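Local structure of N-acylhomoserine lactone dependent regulatory protein (Burkholderia cenocepacia, 5L10) at residues V92-F97 against T133-T138; L6-D11 against A34-R39. The protein probably binds DNA as a LuxR-family transcription factor responding to N-acylhomoserine lactone, this chain being its autoinducer-binding domain. All coordinates share one frame; numbering follows the deposited sequence.

Interaction 1. Residues V92-F97 against T133-T138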
# COMPACT_ATOMS: atom_id res chain seq x y z
N VAL A 92 7.76 -7.27 6.86
CA VAL A 92 8.80 -7.93 7.64
C VAL A 92 8.30 -8.11 9.07
O VAL A 92 8.00 -7.13 9.75
CB VAL A 92 10.11 -7.12 7.62
CG1 VAL A 92 11.11 -7.71 8.60
CG2 VAL A 92 10.69 -7.09 6.22
N VAL A 93 8.23 -9.36 9.51
CA VAL A 93 7.92 -9.70 10.89
C VAL A 93 9.23 -9.99 11.61
O VAL A 93 10.05 -10.78 11.13
CB VAL A 93 6.97 -10.91 10.98
CG1 VAL A 93 6.63 -11.22 12.43
CG2 VAL A 93 5.72 -10.65 10.16
N TRP A 94 9.44 -9.35 12.76
CA TRP A 94 10.70 -9.49 13.46
C TRP A 94 10.48 -9.63 14.96
O TRP A 94 9.43 -9.24 15.50
CB TRP A 94 11.64 -8.31 13.16
CG TRP A 94 11.01 -6.96 13.29
CD1 TRP A 94 10.48 -6.20 12.29
CD2 TRP A 94 10.86 -6.20 14.49
NE1 TRP A 94 10.01 -5.02 12.79
CE2 TRP A 94 10.23 -4.99 14.15
CE3 TRP A 94 11.20 -6.42 15.83
CZ2 TRP A 94 9.93 -4.00 15.09
CZ3 TRP A 94 10.90 -5.44 16.76
CH2 TRP A 94 10.27 -4.25 16.39
N ASN A 95 11.49 -10.19 15.63
CA ASN A 95 11.50 -10.44 17.07
C ASN A 95 12.84 -9.99 17.61
O ASN A 95 13.88 -10.56 17.24
CB ASN A 95 11.26 -11.93 17.37
CG ASN A 95 11.19 -12.24 18.86
OD1 ASN A 95 11.94 -11.69 19.67
ND2 ASN A 95 10.29 -13.14 19.23
N ALA A 96 12.83 -9.00 18.50
CA ALA A 96 14.08 -8.43 18.99
C ALA A 96 14.96 -9.46 19.69
O ALA A 96 16.19 -9.33 19.67
CB ALA A 96 13.79 -7.25 19.93
N PHE A 97 14.37 -10.49 20.29
CA PHE A 97 15.16 -11.51 20.95
C PHE A 97 15.73 -12.55 19.99
O PHE A 97 16.61 -13.32 20.38
CB PHE A 97 14.33 -12.24 22.02
CG PHE A 97 13.87 -11.35 23.14
CD1 PHE A 97 14.77 -10.88 24.10
CD2 PHE A 97 12.54 -10.99 23.25
CE1 PHE A 97 14.34 -10.07 25.13
CE2 PHE A 97 12.11 -10.17 24.28
CZ PHE A 97 13.01 -9.71 25.22
N THR A 133 5.68 0.70 11.17
CA THR A 133 6.13 -0.35 12.07
C THR A 133 5.10 -0.51 13.18
O THR A 133 4.79 0.45 13.89
CB THR A 133 7.51 -0.02 12.64
OG1 THR A 133 8.47 -0.01 11.58
CG2 THR A 133 7.92 -1.05 13.66
N LEU A 134 4.56 -1.72 13.32
CA LEU A 134 3.60 -2.06 14.36
C LEU A 134 4.25 -3.03 15.33
O LEU A 134 4.68 -4.12 14.93
CB LEU A 134 2.33 -2.67 13.76
CG LEU A 134 1.69 -1.88 12.63
CD1 LEU A 134 0.47 -2.61 12.09
CD2 LEU A 134 1.33 -0.48 13.10
N VAL A 135 4.34 -2.63 16.60
CA VAL A 135 5.08 -3.41 17.59
C VAL A 135 4.18 -3.70 18.78
O VAL A 135 3.44 -2.83 19.25
CB VAL A 135 6.35 -2.68 18.06
CG1 VAL A 135 7.23 -3.63 18.85
CG2 VAL A 135 7.11 -2.11 16.87
N ARG A 136 4.24 -4.94 19.26
CA ARG A 136 3.66 -5.33 20.54
C ARG A 136 4.78 -5.73 21.50
O ARG A 136 5.83 -6.21 21.07
CB ARG A 136 2.66 -6.48 20.37
CG ARG A 136 2.90 -7.35 19.15
CD ARG A 136 1.70 -8.22 18.87
NE ARG A 136 1.53 -9.25 19.90
CZ ARG A 136 0.42 -9.95 20.07
NH1 ARG A 136 -0.63 -9.74 19.29
NH2 ARG A 136 0.35 -10.87 21.03
N ASP A 137 4.53 -5.53 22.79
CA ASP A 137 5.54 -5.76 23.82
C ASP A 137 5.30 -7.02 24.63
O ASP A 137 6.10 -7.33 25.51
CB ASP A 137 5.61 -4.56 24.77
CG ASP A 137 4.28 -4.30 25.48
OD1 ASP A 137 3.26 -4.89 25.07
OD2 ASP A 137 4.27 -3.51 26.44
N THR A 138 4.23 -7.77 24.35
CA THR A 138 3.81 -8.86 25.21
C THR A 138 4.17 -10.23 24.66
O THR A 138 4.91 -10.99 25.29
CB THR A 138 2.29 -8.78 25.44
OG1 THR A 138 1.64 -8.51 24.19
CG2 THR A 138 1.96 -7.68 26.44
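Trp94 reaches with the six-membered part of its indole over to the methyl groups of Thr133 and Val135. The two side chains differ in how they meet it. Thr133 CG2 sits at the ring edge, near the ring plane, 3.8 Å from Trp94 CZ2. Val135 CG2 comes in obliquely, 3.8 Å from the same CZ2, and also touches CH2. The other branch of Val135 touches too, with CG1 4.0 Å from Trp94 CH2. The Trp94 side chain crosses both partners at about a right angle.

The first torsion of Trp94 places CG between its own backbone N and carbonyl carbon (chi1 48°). From there the ring spans the gap to 133-138, although the nearest CA atoms, those of Trp94 and Val135, are 9.3 Å apart. The contact between the segments is apolar. The polar ends turn to a third residue: Trp94 NE1 and Thr133 OG1 both hydrogen-bond to Ser119 OG. Thr133 OG1 also bonds a glycerol, probably from the crystallisation liquor. Its place is consistent with a pocket between sheet and helices, where LuxR relatives bind the lactone. Asn95 OD1 accepts from Phe97 N at 2.8 Å, an Asx turn. Phe97 N lies in the plane of the Asn95 side-chain carbonyl, and the bond is bent (141° at the hydrogen).

The strands 92-95 and 129-136 are not sheet neighbours. Strand 116-123 runs between them, antiparallel to both, and Trp94 bridges across it on one side of the sheet. Helix 80-87 touches Trp94 through Ile81, and Trp106 of helix 103-111 meets its ring.

Interaction 2. Residues L6-D11 against A34-R39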
# COMPACT_ATOMS: atom_id res chain seq x y z
N LEU A 6 -12.76 -5.56 10.85
CA LEU A 6 -13.14 -4.77 9.68
C LEU A 6 -13.79 -3.46 10.08
O LEU A 6 -13.63 -2.45 9.38
CB LEU A 6 -14.07 -5.58 8.77
CG LEU A 6 -14.47 -4.88 7.48
CD1 LEU A 6 -13.24 -4.45 6.68
CD2 LEU A 6 -15.37 -5.77 6.65
N THR A 7 -14.53 -3.44 11.19
CA THR A 7 -15.04 -2.19 11.72
C THR A 7 -13.90 -1.28 12.16
O THR A 7 -13.96 -0.05 11.96
CB THR A 7 -15.99 -2.46 12.89
OG1 THR A 7 -17.09 -3.26 12.43
CG2 THR A 7 -16.51 -1.16 13.49
N ILE A 8 -12.84 -1.85 12.74
CA ILE A 8 -11.68 -1.07 13.15
C ILE A 8 -11.12 -0.29 11.97
O ILE A 8 -10.84 0.91 12.07
CB ILE A 8 -10.61 -1.99 13.77
CG1 ILE A 8 -11.12 -2.59 15.09
CG2 ILE A 8 -9.31 -1.24 13.99
CD1 ILE A 8 -10.30 -3.76 15.58
N LEU A 9 -10.98 -0.96 10.83
CA LEU A 9 -10.41 -0.30 9.66
C LEU A 9 -11.41 0.66 9.02
O LEU A 9 -11.01 1.71 8.50
CB LEU A 9 -9.95 -1.34 8.65
CG LEU A 9 -8.89 -2.29 9.19
CD1 LEU A 9 -8.73 -3.48 8.27
CD2 LEU A 9 -7.58 -1.55 9.35
N HIS A 10 -12.70 0.33 9.06
CA HIS A 10 -13.70 1.25 8.53
C HIS A 10 -13.65 2.59 9.26
O HIS A 10 -13.64 3.65 8.62
CB HIS A 10 -15.10 0.62 8.63
CG HIS A 10 -16.17 1.43 7.97
ND1 HIS A 10 -16.64 1.16 6.70
CD2 HIS A 10 -16.88 2.50 8.40
CE1 HIS A 10 -17.58 2.03 6.38
NE2 HIS A 10 -17.74 2.86 7.40
N ASP A 11 -13.59 2.56 10.60
CA ASP A 11 -13.54 3.83 11.34
C ASP A 11 -12.23 4.57 11.09
O ASP A 11 -12.21 5.80 11.09
CB ASP A 11 -13.72 3.59 12.84
CG ASP A 11 -15.10 3.06 13.19
OD1 ASP A 11 -15.67 3.50 14.21
OD2 ASP A 11 -15.61 2.19 12.46
N ALA A 34 -3.59 -0.21 17.65
CA ALA A 34 -3.83 -0.61 19.04
C ALA A 34 -4.99 -1.59 19.13
O ALA A 34 -4.90 -2.59 19.85
CB ALA A 34 -4.11 0.63 19.90
N ALA A 35 -6.07 -1.33 18.40
CA ALA A 35 -7.22 -2.24 18.41
C ALA A 35 -6.86 -3.61 17.85
O ALA A 35 -7.50 -4.61 18.21
CB ALA A 35 -8.38 -1.63 17.63
N LEU A 36 -5.86 -3.68 16.98
CA LEU A 36 -5.39 -4.95 16.44
C LEU A 36 -4.40 -5.65 17.35
O LEU A 36 -3.92 -6.73 17.01
CB LEU A 36 -4.76 -4.73 15.06
CG LEU A 36 -5.68 -4.24 13.95
CD1 LEU A 36 -4.90 -3.97 12.68
CD2 LEU A 36 -6.78 -5.26 13.70
N GLY A 37 -4.07 -5.06 18.50
CA GLY A 37 -3.17 -5.67 19.46
C GLY A 37 -1.77 -5.10 19.50
O GLY A 37 -0.95 -5.60 20.28
N PHE A 38 -1.46 -4.10 18.69
CA PHE A 38 -0.12 -3.51 18.65
C PHE A 38 -0.08 -2.30 19.57
O PHE A 38 -0.71 -1.28 19.29
CB PHE A 38 0.26 -3.11 17.22
CG PHE A 38 0.28 -4.26 16.26
CD1 PHE A 38 1.37 -5.12 16.23
CD2 PHE A 38 -0.77 -4.47 15.39
CE1 PHE A 38 1.40 -6.18 15.34
CE2 PHE A 38 -0.75 -5.53 14.50
CZ PHE A 38 0.34 -6.39 14.48
N ARG A 39 0.66 -2.42 20.67
CA ARG A 39 0.74 -1.31 21.62
C ARG A 39 1.41 -0.09 21.00
O ARG A 39 1.03 1.05 21.29
CB ARG A 39 1.51 -1.75 22.87
CG ARG A 39 2.00 -0.59 23.70
CD ARG A 39 2.25 -0.98 25.12
NE ARG A 39 2.74 0.16 25.89
CZ ARG A 39 2.72 0.22 27.22
NH1 ARG A 39 2.22 -0.79 27.92
NH2 ARG A 39 3.18 1.30 27.84
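Ile8 CG1 lies beside the backbone N and opposite the carbonyl carbon (chi1 -67°), and the side chain then extends to CD1 (chi2 165°). This carries CD1 towards the end of helix 22-35. There it meets the methyl of Ala35, with Ile8 CD1 3.5 Å from Ala35 CB. The CB atoms of both residues point towards the opposing segment. Ala35 CB also touches the other branch of Ile8, being 3.8 Å from CG2, and it is 3.9 Å from CG1. The isoleucine therefore lays both branches against one small methyl. The backbones come fairly near here, with the CA atoms of Ile8 and Ala35 7.0 Å apart.

Leu36 gives a second, looser touch through one methyl, its CD2 lying 4.3 Å from Ile8 CD1. Leu36 also packs on Leu156 of helix 143-169. Leu9, next to Ile8, packs on that same helix at Pro152, Ser155 and Leu156, and touches Ala151 of the second subunit.

Just beyond the contact, helix 22-35 ends in a Schellman motif. Gly37 has a positive phi of 104° and its N bonds back to Ala34 O at 2.9 Å. The chain then turns off towards strand 40-46. The contact thus joins the N-terminal helix 3-16 to the C-terminal end of helix 22-35, beside helix 143-169.

The side chains that meet are aliphatic, mostly methyl against methyl, and the two segments share no hydrogen bond. The contact is hydrophobic but only partly buried: Ala35 is exposed, while Leu36 is buried against Leu156.

Interaction 1 is buried, while interaction 2 is partly buried and includes the exposed Ala35. Their centres are about 17 Å apart. Both pair apolar groups across the segments, but 92-97 against 133-138 uses an indole with a polar N-H held by a third strand, whereas 6-11 against 34-39 uses aliphatic groups alone. The first links strands within the sheet; the second joins helices, near the second subunit. They meet directly where the chain leaves helix 22-35: Leu134 CB lies 3.6 Å from Phe38 CG, which sets strand 129-136 against the turn that follows that helix. Nearby, Asp137 OD2 packs 3.5 Å from Arg39 CD.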